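Local coordinates for protein ebony (Drosophila melanogaster, PDB 6DYM) that probably forms the peptide bond between beta-alanine and an amine such as dopamine or histamine, through this C-terminal condensation domain of a nonribosomal peptide synthetase, at residues A[57-65]-A[143-154]. Sequence-based numbering, arbitrary orientation.
Sequences ERDLSFVVY and MEHEVLRVAREK
F62 and V64 pack on one side of helix 133-153, in a strand-on-helix contact that a salt bridge closes at the helix's C-terminal end. Strand 62-66 belongs to the mixed sheet of this C-terminal condensation domain, between strands 4-8 and 71-80. The helix covers a face of that sheet, and the two short segments run roughly antiparallel, 141° apart.

F62 is central. Its chi1 of 59° puts CG between the backbone N and the carbonyl carbon, and the ring reaches the helix. F62 CZ comes within 3.6 Å of E146 CB. V147 CG2 lies 3.8 Å from F62 CE2, by the CE2–CZ edge of the ring. M143 O also lies at the ring edge, but it already accepts the helical bond from V147 N. V150 bridges the two ends of the contact, with CG2 toward F62 and CG1 near L60 O. Farther along the strand, V64 CG2 touches M143 CG at 3.6 Å. M143 and V147 also pack on M125, so the helix spans from strand 62-66 across to strand 119-127.

E146 lends only the root of its side chain to F62. Its carboxylate bends away at chi2, to a salt bridge with R149 and a hydrogen bond from H145 ND1. Both donors are tilted out of the carboxylate plane.

At the other end, D59 follows helix 41-58 with positive phi. K154 NZ reaches D59 OD2 at 3.0 Å, from above the carboxylate plane, and makes a weak bond to D59 O. Beyond the helix end, K154 CD lies 4.1 Å from L60 CD2, so the aliphatic part of the lysine lies against the leucine.

The chemistry is thus divided: a largely buried apolar seam holds strand to helix, and a partly exposed ion pair ties the loop between helix 41-58 and the strand to the residue after the helix.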
ATOM      1  N   GLU A  57       1.380  -4.423  16.569  1.00 28.31           N
ATOM      2  CA  GLU A  57       1.937  -3.773  17.754  1.00 34.22           C
ATOM      3  C   GLU A  57       2.324  -2.318  17.494  1.00 33.04           C
ATOM      4  O   GLU A  57       2.227  -1.484  18.403  1.00 28.68           O
ATOM      5  CB  GLU A  57       3.135  -4.573  18.270  1.00 37.71           C
ATOM      6  CG  GLU A  57       2.751  -5.975  18.754  1.00 47.00           C
ATOM      7  CD  GLU A  57       3.522  -6.426  19.983  1.00 63.62           C
ATOM      8  OE1 GLU A  57       4.768  -6.340  19.973  1.00 70.31           O
ATOM      9  OE2 GLU A  57       2.878  -6.872  20.957  1.00 71.16           O
ATOM     10  N   ARG A  58       2.751  -1.982  16.273  1.00 29.33           N
ATOM     11  CA  ARG A  58       3.068  -0.588  15.970  1.00 24.67           C
ATOM     12  C   ARG A  58       1.849   0.325  16.057  1.00 27.88           C
ATOM     13  O   ARG A  58       2.015   1.537  16.232  1.00 30.34           O
ATOM     14  CB  ARG A  58       3.702  -0.481  14.584  1.00 33.06           C
ATOM     15  CG  ARG A  58       5.024  -1.208  14.467  1.00 31.84           C
ATOM     16  CD  ARG A  58       6.073  -0.588  15.372  1.00 29.98           C
ATOM     17  NE  ARG A  58       7.375  -1.210  15.157  1.00 34.86           N
ATOM     18  CZ  ARG A  58       8.345  -1.254  16.064  1.00 41.09           C
ATOM     19  NH1 ARG A  58       8.167  -0.705  17.259  1.00 39.53           N
ATOM     20  NH2 ARG A  58       9.495  -1.847  15.771  1.00 34.04           N
ATOM     21  N   ASP A  59       0.639  -0.226  15.929  1.00 30.54           N
ATOM     22  CA  ASP A  59      -0.611   0.511  16.150  1.00 31.33           C
ATOM     23  C   ASP A  59      -0.769   1.690  15.187  1.00 29.47           C
ATOM     24  O   ASP A  59      -1.207   2.776  15.571  1.00 26.95           O
ATOM     25  CB  ASP A  59      -0.723   0.980  17.606  1.00 30.66           C
ATOM     26  CG  ASP A  59      -2.148   1.344  17.998  1.00 45.46           C
ATOM     27  OD1 ASP A  59      -3.088   0.629  17.587  1.00 49.67           O
ATOM     28  OD2 ASP A  59      -2.331   2.347  18.716  1.00 52.92           O
ATOM     29  N   LEU A  60      -0.423   1.477  13.918  1.00 24.31           N
ATOM     30  CA  LEU A  60      -0.608   2.494  12.890  1.00 26.80           C
ATOM     31  C   LEU A  60      -1.565   2.054  11.794  1.00 28.84           C
ATOM     32  O   LEU A  60      -1.896   2.864  10.917  1.00 25.87           O
ATOM     33  CB  LEU A  60       0.738   2.880  12.262  1.00 24.67           C
ATOM     34  CG  LEU A  60       1.815   3.433  13.198  1.00 29.86           C
ATOM     35  CD1 LEU A  60       3.132   3.582  12.450  1.00 22.58           C
ATOM     36  CD2 LEU A  60       1.383   4.764  13.798  1.00 28.67           C
ATOM     37  N   SER A  61      -2.023   0.805  11.818  1.00 21.85           N
ATOM     38  CA  SER A  61      -2.885   0.248  10.791  1.00 22.73           C
ATOM     39  C   SER A  61      -4.293   0.070  11.340  1.00 27.70           C
ATOM     40  O   SER A  61      -4.519   0.114  12.552  1.00 22.76           O
ATOM     41  CB  SER A  61      -2.331  -1.087  10.288  1.00 25.11           C
ATOM     42  OG  SER A  61      -0.958  -0.967   9.951  1.00 24.00           O
ATOM     43  N   PHE A  62      -5.250  -0.127  10.433  1.00 22.97           N
ATOM     44  CA  PHE A  62      -6.638  -0.275  10.848  1.00 24.32           C
ATOM     45  C   PHE A  62      -7.406  -1.086   9.816  1.00 26.67           C
ATOM     46  O   PHE A  62      -6.948  -1.295   8.690  1.00 21.65           O
ATOM     47  CB  PHE A  62      -7.313   1.090  11.082  1.00 22.21           C
ATOM     48  CG  PHE A  62      -7.333   1.997   9.870  1.00 23.38           C
ATOM     49  CD1 PHE A  62      -8.328   1.880   8.910  1.00 23.96           C
ATOM     50  CD2 PHE A  62      -6.379   2.992   9.718  1.00 23.32           C
ATOM     51  CE1 PHE A  62      -8.354   2.717   7.809  1.00 20.35           C
ATOM     52  CE2 PHE A  62      -6.402   3.836   8.623  1.00 26.10           C
ATOM     53  CZ  PHE A  62      -7.395   3.700   7.666  1.00 26.61           C
ATOM     54  N   VAL A  63      -8.579  -1.558  10.231  1.00 24.34           N
ATOM     55  CA  VAL A  63      -9.543  -2.186   9.342  1.00 24.33           C
ATOM     56  C   VAL A  63     -10.784  -1.300   9.286  1.00 27.72           C
ATOM     57  O   VAL A  63     -11.043  -0.486  10.177  1.00 23.13           O
ATOM     58  CB  VAL A  63      -9.912  -3.619   9.792  1.00 27.24           C
ATOM     59  CG1 VAL A  63      -8.729  -4.558   9.633  1.00 23.99           C
ATOM     60  CG2 VAL A  63     -10.395  -3.615  11.241  1.00 20.33           C
ATOM     61  N   VAL A  64     -11.561  -1.462   8.221  1.00 22.90           N
ATOM     62  CA  VAL A  64     -12.801  -0.716   8.042  1.00 22.03           C
ATOM     63  C   VAL A  64     -13.957  -1.701   8.120  1.00 24.37           C
ATOM     64  O   VAL A  64     -14.011  -2.668   7.351  1.00 25.51           O
ATOM     65  CB  VAL A  64     -12.825   0.054   6.715  1.00 28.06           C
ATOM     66  CG1 VAL A  64     -14.182   0.730   6.524  1.00 26.11           C
ATOM     67  CG2 VAL A  64     -11.714   1.081   6.689  1.00 26.48           C
ATOM     68  N   TYR A  65     -14.879  -1.447   9.043  1.00 27.42           N
ATOM     69  CA  TYR A  65     -16.082  -2.247   9.202  1.00 33.11           C
ATOM     70  C   TYR A  65     -17.243  -1.601   8.455  1.00 29.81           C
ATOM     71  O   TYR A  65     -17.409  -0.379   8.485  1.00 27.34           O
ATOM     72  CB  TYR A  65     -16.444  -2.391  10.685  1.00 31.02           C
ATOM     73  CG  TYR A  65     -15.679  -3.478  11.418  1.00 36.74           C
ATOM     74  CD1 TYR A  65     -16.151  -4.787  11.455  1.00 35.76           C
ATOM     75  CD2 TYR A  65     -14.491  -3.192  12.082  1.00 29.72           C
ATOM     76  CE1 TYR A  65     -15.456  -5.782  12.125  1.00 34.50           C
ATOM     77  CE2 TYR A  65     -13.788  -4.180  12.755  1.00 28.47           C
ATOM     78  CZ  TYR A  65     -14.276  -5.473  12.773  1.00 36.26           C
ATOM     79  OH  TYR A  65     -13.584  -6.460  13.439  1.00 33.81           O
ATOM     80  N   MET A 143     -10.919   5.343   3.872  1.00 19.23           N
ATOM     81  CA  MET A 143      -9.584   4.991   4.348  1.00 21.19           C
ATOM     82  C   MET A 143      -8.593   6.120   4.100  1.00 22.25           C
ATOM     83  O   MET A 143      -7.704   6.365   4.921  1.00 26.58           O
ATOM     84  CB  MET A 143      -9.098   3.722   3.662  1.00 24.40           C
ATOM     85  CG  MET A 143      -9.973   2.523   3.914  1.00 25.28           C
ATOM     86  SD  MET A 143      -9.124   1.013   3.476  1.00 37.91           S
ATOM     87  CE  MET A 143      -9.354   0.973   1.707  1.00 27.59           C
ATOM     88  N   GLU A 144      -8.714   6.801   2.965  1.00 25.91           N
ATOM     89  CA  GLU A 144      -7.843   7.938   2.697  1.00 24.48           C
ATOM     90  C   GLU A 144      -8.020   9.016   3.758  1.00 31.62           C
ATOM     91  O   GLU A 144      -7.044   9.620   4.223  1.00 30.61           O
ATOM     92  CB  GLU A 144      -8.160   8.481   1.306  1.00 27.48           C
ATOM     93  CG  GLU A 144      -7.406   9.716   0.913  1.00 43.69           C
ATOM     94  CD  GLU A 144      -5.916   9.620   1.192  1.00 50.53           C
ATOM     95  OE1 GLU A 144      -5.376  10.600   1.759  1.00 43.98           O
ATOM     96  OE2 GLU A 144      -5.314   8.590   0.850  1.00 47.90           O
ATOM     97  N   HIS A 145      -9.270   9.273   4.147  1.00 24.07           N
ATOM     98  CA  HIS A 145      -9.565  10.249   5.187  1.00 23.03           C
ATOM     99  C   HIS A 145      -9.033   9.796   6.540  1.00 27.74           C
ATOM    100  O   HIS A 145      -8.540  10.616   7.318  1.00 32.55           O
ATOM    101  CB  HIS A 145     -11.083  10.489   5.244  1.00 33.66           C
ATOM    102  CG  HIS A 145     -11.537  11.409   6.339  1.00 38.57           C
ATOM    103  ND1 HIS A 145     -11.796  10.971   7.622  1.00 42.67           N
ATOM    104  CD2 HIS A 145     -11.831  12.732   6.326  1.00 38.16           C
ATOM    105  CE1 HIS A 145     -12.202  11.991   8.358  1.00 39.87           C
ATOM    106  NE2 HIS A 145     -12.233  13.070   7.597  1.00 47.35           N
ATOM    107  N   GLU A 146      -9.121   8.499   6.841  1.00 24.74           N
ATOM    108  CA  GLU A 146      -8.685   8.023   8.150  1.00 27.17           C
ATOM    109  C   GLU A 146      -7.170   7.905   8.258  1.00 26.74           C
ATOM    110  O   GLU A 146      -6.621   8.076   9.352  1.00 24.77           O
ATOM    111  CB  GLU A 146      -9.338   6.679   8.469  1.00 31.43           C
ATOM    112  CG  GLU A 146     -10.812   6.799   8.838  1.00 42.36           C
ATOM    113  CD  GLU A 146     -11.039   7.760   9.994  1.00 49.37           C
ATOM    114  OE1 GLU A 146     -10.499   7.503  11.094  1.00 39.29           O
ATOM    115  OE2 GLU A 146     -11.748   8.774   9.797  1.00 51.98           O
ATOM    116  N   VAL A 147      -6.474   7.604   7.161  1.00 27.87           N
ATOM    117  CA  VAL A 147      -5.014   7.601   7.212  1.00 26.04           C
ATOM    118  C   VAL A 147      -4.502   8.991   7.573  1.00 31.27           C
ATOM    119  O   VAL A 147      -3.592   9.142   8.399  1.00 29.76           O
ATOM    120  CB  VAL A 147      -4.427   7.096   5.881  1.00 27.11           C
ATOM    121  CG1 VAL A 147      -2.923   7.323   5.844  1.00 31.94           C
ATOM    122  CG2 VAL A 147      -4.732   5.617   5.701  1.00 25.90           C
ATOM    123  N   LEU A 148      -5.101  10.028   6.984  1.00 31.11           N
ATOM    124  CA  LEU A 148      -4.756  11.400   7.350  1.00 34.20           C
ATOM    125  C   LEU A 148      -4.962  11.635   8.842  1.00 34.71           C
ATOM    126  O   LEU A 148      -4.107  12.230   9.507  1.00 34.53           O
ATOM    127  CB  LEU A 148      -5.590  12.386   6.523  1.00 31.27           C
ATOM    128  CG  LEU A 148      -5.259  12.476   5.026  1.00 46.79           C
ATOM    129  CD1 LEU A 148      -6.372  13.135   4.206  1.00 44.48           C
ATOM    130  CD2 LEU A 148      -3.928  13.185   4.797  1.00 39.43           C
ATOM    131  N   ARG A 149      -6.083  11.154   9.388  1.00 32.83           N
ATOM    132  CA  ARG A 149      -6.377  11.353  10.805  1.00 31.03           C
ATOM    133  C   ARG A 149      -5.348  10.665  11.691  1.00 32.91           C
ATOM    134  O   ARG A 149      -4.920  11.223  12.709  1.00 36.05           O
ATOM    135  CB  ARG A 149      -7.780  10.834  11.123  1.00 35.16           C
ATOM    136  CG  ARG A 149      -8.405  11.440  12.364  1.00 46.35           C
ATOM    137  CD  ARG A 149      -9.550  10.582  12.882  1.00 45.67           C
ATOM    138  NE  ARG A 149      -9.097   9.243  13.245  1.00 47.69           N
ATOM    139  CZ  ARG A 149      -8.507   8.945  14.397  1.00 57.00           C
ATOM    140  NH1 ARG A 149      -8.302   9.896  15.299  1.00 56.96           N
ATOM    141  NH2 ARG A 149      -8.123   7.699  14.647  1.00 55.35           N
ATOM    142  N   VAL A 150      -4.960   9.438  11.339  1.00 31.06           N
ATOM    143  CA  VAL A 150      -3.951   8.729  12.120  1.00 31.03           C
ATOM    144  C   VAL A 150      -2.635   9.496  12.095  1.00 29.76           C
ATOM    145  O   VAL A 150      -1.969   9.652  13.125  1.00 27.09           O
ATOM    146  CB  VAL A 150      -3.793   7.289  11.597  1.00 33.76           C
ATOM    147  CG1 VAL A 150      -2.574   6.603  12.229  1.00 30.20           C
ATOM    148  CG2 VAL A 150      -5.068   6.493  11.856  1.00 30.76           C
ATOM    149  N   ALA A 151      -2.267  10.026  10.927  1.00 26.24           N
ATOM    150  CA  ALA A 151      -1.015  10.764  10.793  1.00 28.13           C
ATOM    151  C   ALA A 151      -0.953  11.949  11.755  1.00 31.74           C
ATOM    152  O   ALA A 151       0.040  12.120  12.476  1.00 28.31           O
ATOM    153  CB  ALA A 151      -0.844  11.226   9.345  1.00 29.78           C
ATOM    154  N   ARG A 152      -2.000  12.786  11.776  1.00 31.33           N
ATOM    155  CA  ARG A 152      -2.002  13.940  12.679  1.00 35.85           C
ATOM    156  C   ARG A 152      -2.035  13.499  14.135  1.00 35.28           C
ATOM    157  O   ARG A 152      -1.277  14.008  14.969  1.00 35.37           O
ATOM    158  CB  ARG A 152      -3.197  14.863  12.409  1.00 39.10           C
ATOM    159  CG  ARG A 152      -3.761  14.866  11.010  1.00 40.36           C
ATOM    160  CD  ARG A 152      -4.691  16.060  10.800  1.00 55.72           C
ATOM    161  NE  ARG A 152      -5.913  15.955  11.603  1.00 66.37           N
ATOM    162  CZ  ARG A 152      -7.033  15.357  11.200  1.00 57.92           C
ATOM    163  NH1 ARG A 152      -7.098  14.804   9.997  1.00 52.15           N
ATOM    164  NH2 ARG A 152      -8.093  15.310  12.001  1.00 51.34           N
ATOM    165  N   GLU A 153      -2.929  12.565  14.462  1.00 27.59           N
ATOM    166  CA  GLU A 153      -3.125  12.180  15.855  1.00 33.61           C
ATOM    167  C   GLU A 153      -1.882  11.501  16.422  1.00 38.13           C
ATOM    168  O   GLU A 153      -1.583  11.629  17.615  1.00 35.37           O
ATOM    169  CB  GLU A 153      -4.365  11.287  15.959  1.00 43.25           C
ATOM    170  CG  GLU A 153      -4.346  10.254  17.066  1.00 47.81           C
ATOM    171  CD  GLU A 153      -5.439   9.210  16.893  1.00 67.05           C
ATOM    172  OE1 GLU A 153      -6.629   9.595  16.886  1.00 67.93           O
ATOM    173  OE2 GLU A 153      -5.113   8.008  16.762  1.00 62.49           O
ATOM    174  N   LYS A 154      -1.137  10.791  15.582  1.00 32.54           N
ATOM    175  CA  LYS A 154       0.122  10.180  15.982  1.00 27.94           C
ATOM    176  C   LYS A 154       1.317  11.107  15.782  1.00 25.35           C
ATOM    177  O   LYS A 154       2.455  10.684  16.008  1.00 27.60           O
ATOM    178  CB  LYS A 154       0.343   8.870  15.219  1.00 30.89           C
ATOM    179  CG  LYS A 154      -0.736   7.823  15.468  1.00 32.48           C
ATOM    180  CD  LYS A 154      -0.401   6.979  16.682  1.00 40.40           C
ATOM    181  CE  LYS A 154      -1.464   5.916  16.934  1.00 42.50           C
ATOM    182  NZ  LYS A 154      -1.086   5.043  18.080  1.00 46.48           N
TER